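Local structure of sperm-specific class P protein 19 (Caenorhabditis elegans, 1ROW) at residues K30-I35 and A90-V95; N41-A46 and I103-T108. The protein is of unknown function but, as a sperm-specific member of the major sperm protein family, probably serves as a small structural protein in nematode sperm. All coordinates share one frame; numbering follows the deposited sequence.

Interaction 1 of 2, residues K30-I35 and A90-V95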
loop_
_atom_site.group_PDB
_atom_site.type_symbol
_atom_site.label_atom_id
_atom_site.label_comp_id
_atom_site.label_asym_id
_atom_site.label_seq_id
_atom_site.Cartn_x
_atom_site.Cartn_y
_atom_site.Cartn_z
ATOM N N LYS A 30 -8.176 11.430 9.382
ATOM C CA LYS A 30 -7.296 11.195 8.247
ATOM C C LYS A 30 -6.229 10.201 8.675
ATOM O O LYS A 30 -5.803 10.193 9.828
ATOM C CB LYS A 30 -6.632 12.505 7.816
ATOM C CG LYS A 30 -5.721 12.395 6.598
ATOM C CD LYS A 30 -5.049 13.740 6.281
ATOM C CE LYS A 30 -6.082 14.836 6.024
ATOM N NZ LYS A 30 -5.460 16.187 5.888
ATOM N N ILE A 31 -5.805 9.347 7.755
ATOM C CA ILE A 31 -4.759 8.388 8.077
ATOM C C ILE A 31 -3.553 8.614 7.175
ATOM O O ILE A 31 -3.685 9.075 6.041
ATOM C CB ILE A 31 -5.240 6.927 7.905
ATOM C CG1 ILE A 31 -5.696 6.696 6.466
ATOM C CG2 ILE A 31 -6.357 6.626 8.898
ATOM C CD1 ILE A 31 -6.307 5.328 6.218
ATOM N N VAL A 32 -2.376 8.316 7.711
ATOM C CA VAL A 32 -1.130 8.431 6.971
ATOM C C VAL A 32 -0.673 6.981 6.815
ATOM O O VAL A 32 -0.888 6.170 7.718
ATOM C CB VAL A 32 -0.067 9.238 7.771
ATOM C CG1 VAL A 32 0.310 8.498 9.041
ATOM C CG2 VAL A 32 1.161 9.482 6.916
ATOM N N PHE A 33 -0.064 6.646 5.681
ATOM C CA PHE A 33 0.398 5.280 5.465
ATOM C C PHE A 33 1.751 5.229 4.756
ATOM O O PHE A 33 2.145 6.182 4.083
ATOM C CB PHE A 33 -0.639 4.498 4.644
ATOM C CG PHE A 33 -0.758 4.952 3.214
ATOM C CD1 PHE A 33 0.173 4.549 2.257
ATOM C CD2 PHE A 33 -1.795 5.787 2.821
ATOM C CE1 PHE A 33 0.070 4.970 0.931
ATOM C CE2 PHE A 33 -1.908 6.217 1.493
ATOM C CZ PHE A 33 -0.973 5.807 0.548
ATOM N N LYS A 34 2.450 4.109 4.935
ATOM C CA LYS A 34 3.745 3.854 4.310
ATOM C C LYS A 34 3.732 2.396 3.860
ATOM O O LYS A 34 3.385 1.504 4.633
ATOM C CB LYS A 34 4.897 4.058 5.294
ATOM C CG LYS A 34 6.248 3.756 4.663
ATOM C CD LYS A 34 7.399 3.843 5.661
ATOM C CE LYS A 34 8.735 3.762 4.932
ATOM N NZ LYS A 34 8.827 2.573 4.027
ATOM N N ILE A 35 4.137 2.146 2.625
ATOM C CA ILE A 35 4.103 0.786 2.112
ATOM C C ILE A 35 5.463 0.157 1.866
ATOM O O ILE A 35 6.344 0.770 1.280
ATOM C CB ILE A 35 3.293 0.730 0.803
ATOM C CG1 ILE A 35 1.923 1.371 1.028
ATOM C CG2 ILE A 35 3.149 -0.709 0.341
ATOM C CD1 ILE A 35 1.001 1.327 -0.170
ATOM N N ALA A 90 7.075 13.153 5.009
ATOM C CA ALA A 90 7.647 14.100 5.950
ATOM C C ALA A 90 7.057 13.857 7.333
ATOM O O ALA A 90 7.782 13.813 8.327
ATOM C CB ALA A 90 7.354 15.518 5.502
ATOM N N ALA A 91 5.738 13.687 7.389
ATOM C CA ALA A 91 5.045 13.468 8.651
ATOM C C ALA A 91 5.311 12.091 9.258
ATOM O O ALA A 91 5.381 11.952 10.481
ATOM C CB ALA A 91 3.547 13.673 8.462
ATOM N N PHE A 92 5.455 11.077 8.408
ATOM C CA PHE A 92 5.708 9.719 8.879
ATOM C C PHE A 92 7.030 9.666 9.640
ATOM O O PHE A 92 7.321 8.712 10.364
ATOM C CB PHE A 92 5.752 8.758 7.693
ATOM C CG PHE A 92 5.092 7.441 7.965
ATOM C CD1 PHE A 92 5.753 6.445 8.674
ATOM C CD2 PHE A 92 3.789 7.206 7.532
ATOM C CE1 PHE A 92 5.126 5.229 8.950
ATOM C CE2 PHE A 92 3.153 5.999 7.802
ATOM C CZ PHE A 92 3.821 5.007 8.512
ATOM N N VAL A 93 7.823 10.714 9.472
ATOM C CA VAL A 93 9.117 10.819 10.121
ATOM C C VAL A 93 9.022 10.941 11.644
ATOM O O VAL A 93 9.980 10.624 12.358
ATOM C CB VAL A 93 9.883 12.036 9.565
ATOM C CG1 VAL A 93 11.184 12.225 10.307
ATOM C CG2 VAL A 93 10.140 11.846 8.079
ATOM N N ALA A 94 7.877 11.395 12.144
ATOM C CA ALA A 94 7.710 11.570 13.585
ATOM C C ALA A 94 6.642 10.679 14.202
ATOM O O ALA A 94 6.441 10.698 15.416
ATOM C CB ALA A 94 7.397 13.031 13.898
ATOM N N VAL A 95 5.960 9.898 13.378
ATOM C CA VAL A 95 4.916 9.029 13.897
ATOM C C VAL A 95 5.258 7.551 13.833
ATOM O O VAL A 95 5.827 7.073 12.855
ATOM C CB VAL A 95 3.586 9.268 13.152
ATOM C CG1 VAL A 95 2.562 8.212 13.548
ATOM C CG2 VAL A 95 3.059 10.654 13.483
#
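Phe92, from the short helix 88-92, lays its ring against Val32, Phe33 and Lys34 of strand 31-37. Its CB points toward the strand, and with chi1 at -140°, away from the staggered values, the ring is carried to it. Beyond CG, the side of the ring nearer the strand does most of the touching. CD2 meets the CG2 methyl of Val32 at 3.5 Å; this methyl sits at the ring edge, near its plane. CE2, one atom further out, reaches the backbone itself: it lies 3.4 Å from Phe33 C and close to Lys34 N, while Val32 CG1 stands further off, 4.0 Å from CE2. At the tip, CZ is 3.5 Å from Lys34 CB, and CE1 is 3.8 Å from the same Lys34 CB. That methylene lies over one ring face, 3.7 Å from the Phe92 centroid and 18° off the normal, a CH-pi contact. With CG of Lys34 anti to its backbone N (chi1 178°), the rest of the lysine leads away, leaving only the root of the chain on the ring. The same strand turns Phe33 the other way, into the interior, where it touches Leu23, Val52 and Val76; the Phe92 ring therefore lies on the outer face of the sheet. On the flanking strands, Val32 also packs on Ala79 and Lys34 on Phe49. Between the segments the attraction is dispersion plus a weak CH-pi term, whereas the strand's backbone polarity is served by neighbours: Val32 pairs with Ala79, Phe33 with Gly50 and Lys34 with His77. The chemistry thus implies apolar packing of the helix on a strand whose backbone is hydrogen-bonded to both neighbouring strands, with the ammonium of Lys34 kept clear of the ring.

Interaction 2 of 2, residues N41-A46 and I103-T108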
loop_
_atom_site.group_PDB
_atom_site.type_symbol
_atom_site.label_atom_id
_atom_site.label_comp_id
_atom_site.label_asym_id
_atom_site.label_seq_id
_atom_site.Cartn_x
_atom_site.Cartn_y
_atom_site.Cartn_z
ATOM N N ASN A 41 12.468 -6.467 -6.099
ATOM C CA ASN A 41 13.129 -6.862 -7.337
ATOM C C ASN A 41 12.160 -6.828 -8.527
ATOM O O ASN A 41 12.415 -6.156 -9.524
ATOM C CB ASN A 41 13.712 -8.272 -7.199
ATOM C CG ASN A 41 14.911 -8.322 -6.277
ATOM O OD1 ASN A 41 15.822 -7.493 -6.381
ATOM N ND2 ASN A 41 14.928 -9.300 -5.372
ATOM N N GLU A 42 11.050 -7.553 -8.414
ATOM C CA GLU A 42 10.062 -7.606 -9.487
ATOM C C GLU A 42 8.825 -6.737 -9.245
ATOM O O GLU A 42 7.835 -6.857 -9.968
ATOM C CB GLU A 42 9.602 -9.051 -9.721
ATOM C CG GLU A 42 10.657 -10.004 -10.273
ATOM C CD GLU A 42 11.494 -10.667 -9.190
ATOM O OE1 GLU A 42 10.918 -11.104 -8.169
ATOM O OE2 GLU A 42 12.727 -10.763 -9.368
ATOM N N TYR A 43 8.872 -5.873 -8.237
ATOM C CA TYR A 43 7.736 -5.008 -7.927
ATOM C C TYR A 43 8.093 -3.539 -7.708
ATOM O O TYR A 43 9.133 -3.202 -7.122
ATOM C CB TYR A 43 7.016 -5.494 -6.667
ATOM C CG TYR A 43 6.227 -6.768 -6.824
ATOM C CD1 TYR A 43 4.955 -6.762 -7.399
ATOM C CD2 TYR A 43 6.736 -7.981 -6.361
ATOM C CE1 TYR A 43 4.205 -7.939 -7.501
ATOM C CE2 TYR A 43 5.997 -9.156 -6.461
ATOM C CZ TYR A 43 4.733 -9.126 -7.029
ATOM O OH TYR A 43 4.006 -10.288 -7.104
ATOM N N ARG A 44 7.198 -2.676 -8.171
ATOM C CA ARG A 44 7.324 -1.237 -8.008
ATOM C C ARG A 44 5.963 -0.786 -7.486
ATOM O O ARG A 44 4.921 -1.134 -8.059
ATOM C CB ARG A 44 7.644 -0.565 -9.346
ATOM C CG ARG A 44 9.060 -0.846 -9.849
ATOM C CD ARG A 44 10.106 -0.227 -8.930
ATOM N NE ARG A 44 11.470 -0.445 -9.417
ATOM C CZ ARG A 44 12.127 -1.598 -9.328
ATOM N NH1 ARG A 44 13.362 -1.699 -9.806
ATOM N NH2 ARG A 44 11.559 -2.647 -8.747
ATOM N N ILE A 45 5.967 -0.029 -6.395
ATOM C CA ILE A 45 4.722 0.431 -5.799
ATOM C C ILE A 45 4.571 1.945 -5.885
ATOM O O ILE A 45 5.504 2.699 -5.586
ATOM C CB ILE A 45 4.620 -0.016 -4.319
ATOM C CG1 ILE A 45 3.258 0.370 -3.753
ATOM C CG2 ILE A 45 5.735 0.605 -3.497
ATOM C CD1 ILE A 45 2.119 -0.383 -4.398
ATOM N N ALA A 46 3.387 2.383 -6.300
ATOM C CA ALA A 46 3.096 3.802 -6.437
ATOM C C ALA A 46 1.717 4.142 -5.885
ATOM O O ALA A 46 0.701 3.689 -6.412
ATOM C CB ALA A 46 3.179 4.202 -7.906
ATOM N N ILE A 103 -1.388 -7.149 2.172
ATOM C CA ILE A 103 -2.017 -7.537 0.918
ATOM C C ILE A 103 -1.081 -8.562 0.292
ATOM O O ILE A 103 0.067 -8.243 -0.043
ATOM C CB ILE A 103 -2.145 -6.333 -0.054
ATOM C CG1 ILE A 103 -3.086 -5.280 0.528
ATOM C CG2 ILE A 103 -2.648 -6.800 -1.415
ATOM C CD1 ILE A 103 -3.262 -4.073 -0.366
ATOM N N PRO A 104 -1.534 -9.820 0.167
ATOM C CA PRO A 104 -0.630 -10.799 -0.443
ATOM C C PRO A 104 -0.520 -10.558 -1.949
ATOM O O PRO A 104 -1.469 -10.101 -2.588
ATOM C CB PRO A 104 -1.288 -12.138 -0.101
ATOM C CG PRO A 104 -2.747 -11.798 -0.049
ATOM C CD PRO A 104 -2.747 -10.470 0.693
ATOM N N MET A 105 0.648 -10.836 -2.508
ATOM C CA MET A 105 0.851 -10.655 -3.937
ATOM C C MET A 105 1.262 -11.993 -4.533
ATOM O O MET A 105 2.326 -12.521 -4.221
ATOM C CB MET A 105 1.943 -9.616 -4.203
ATOM C CG MET A 105 1.669 -8.240 -3.628
ATOM S SD MET A 105 2.974 -7.099 -4.115
ATOM C CE MET A 105 2.213 -5.579 -3.900
ATOM N N SER A 106 0.406 -12.547 -5.387
ATOM C CA SER A 106 0.688 -13.829 -6.021
ATOM C C SER A 106 1.067 -13.667 -7.488
ATOM O O SER A 106 0.222 -13.344 -8.318
ATOM C CB SER A 106 -0.531 -14.746 -5.929
ATOM O OG SER A 106 -0.847 -15.042 -4.585
ATOM N N ALA A 107 2.343 -13.878 -7.800
ATOM C CA ALA A 107 2.814 -13.790 -9.176
ATOM C C ALA A 107 2.757 -15.227 -9.681
ATOM O O ALA A 107 3.506 -16.088 -9.203
ATOM C CB ALA A 107 4.246 -13.260 -9.216
ATOM N N THR A 108 1.856 -15.487 -10.627
ATOM C CA THR A 108 1.676 -16.831 -11.163
ATOM C C THR A 108 2.087 -16.986 -12.616
ATOM O O THR A 108 2.070 -16.029 -13.391
ATOM C CB THR A 108 0.202 -17.288 -11.031
ATOM O OG1 THR A 108 -0.649 -16.382 -11.738
ATOM C CG2 THR A 108 -0.214 -17.321 -9.570
#
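Tyr43 and Met105 both turn CG anti to their carbonyl carbons (chi1 -72° and -59°), which sends the two side chains toward each other's strand, where they slide past in opposite directions. The methionine is extended beyond CG, and this carries SD over one face of the Tyr43 ring, 3.9 Å from the centroid and 17° off the normal. The sulfur is offset toward the rim, nearest to CE1 of Tyr43, at 3.7 Å. At the far end of the phenol, Tyr43 OH comes within 3.6 Å of Met105 CB and 3.7 Å of Ala107 CB, so the ring's tip rests against the base of the opposing strand's side chains. These are carbon contacts of the oxygen, not polar bonds. An alanine at Tyr43 is likely to leave the sulfur of Met105 without its aromatic face and to open a gap in front of Ala107. Other residues close in on the pair: Val12 and Asp72 touch Tyr43, and Ile62, Leu74 and Cys10 touch Met105. The segment axes of strands 43-46 and 103-108 come no closer than 11.7 Å, too far for backbone pairing. A Met-aromatic contact bridging the interior between two strands that are not neighbours is consistent with the immunoglobulin-like beta sandwich of the MSP domain.

Interaction 2 belongs to the core, and interaction 1 is only partly buried, on the outside of the sheet where a helix lies on strand 31-37. Their centres are 22 Å apart, on opposite sides of the chain's centre, yet they use neighbouring elements, none in common: strands 31-37 and 43-52 pair antiparallel in one sheet, and strand 99-108 is the next element after helix 88-92. Packing of Ile35 on Ile45 links them, with Ile35 CG2 4.2 Å from Ile45 CG1. In each an aromatic ring is covered on one face, by a lysine methylene at the partly exposed site and by a methionine sulfur inside the sandwich.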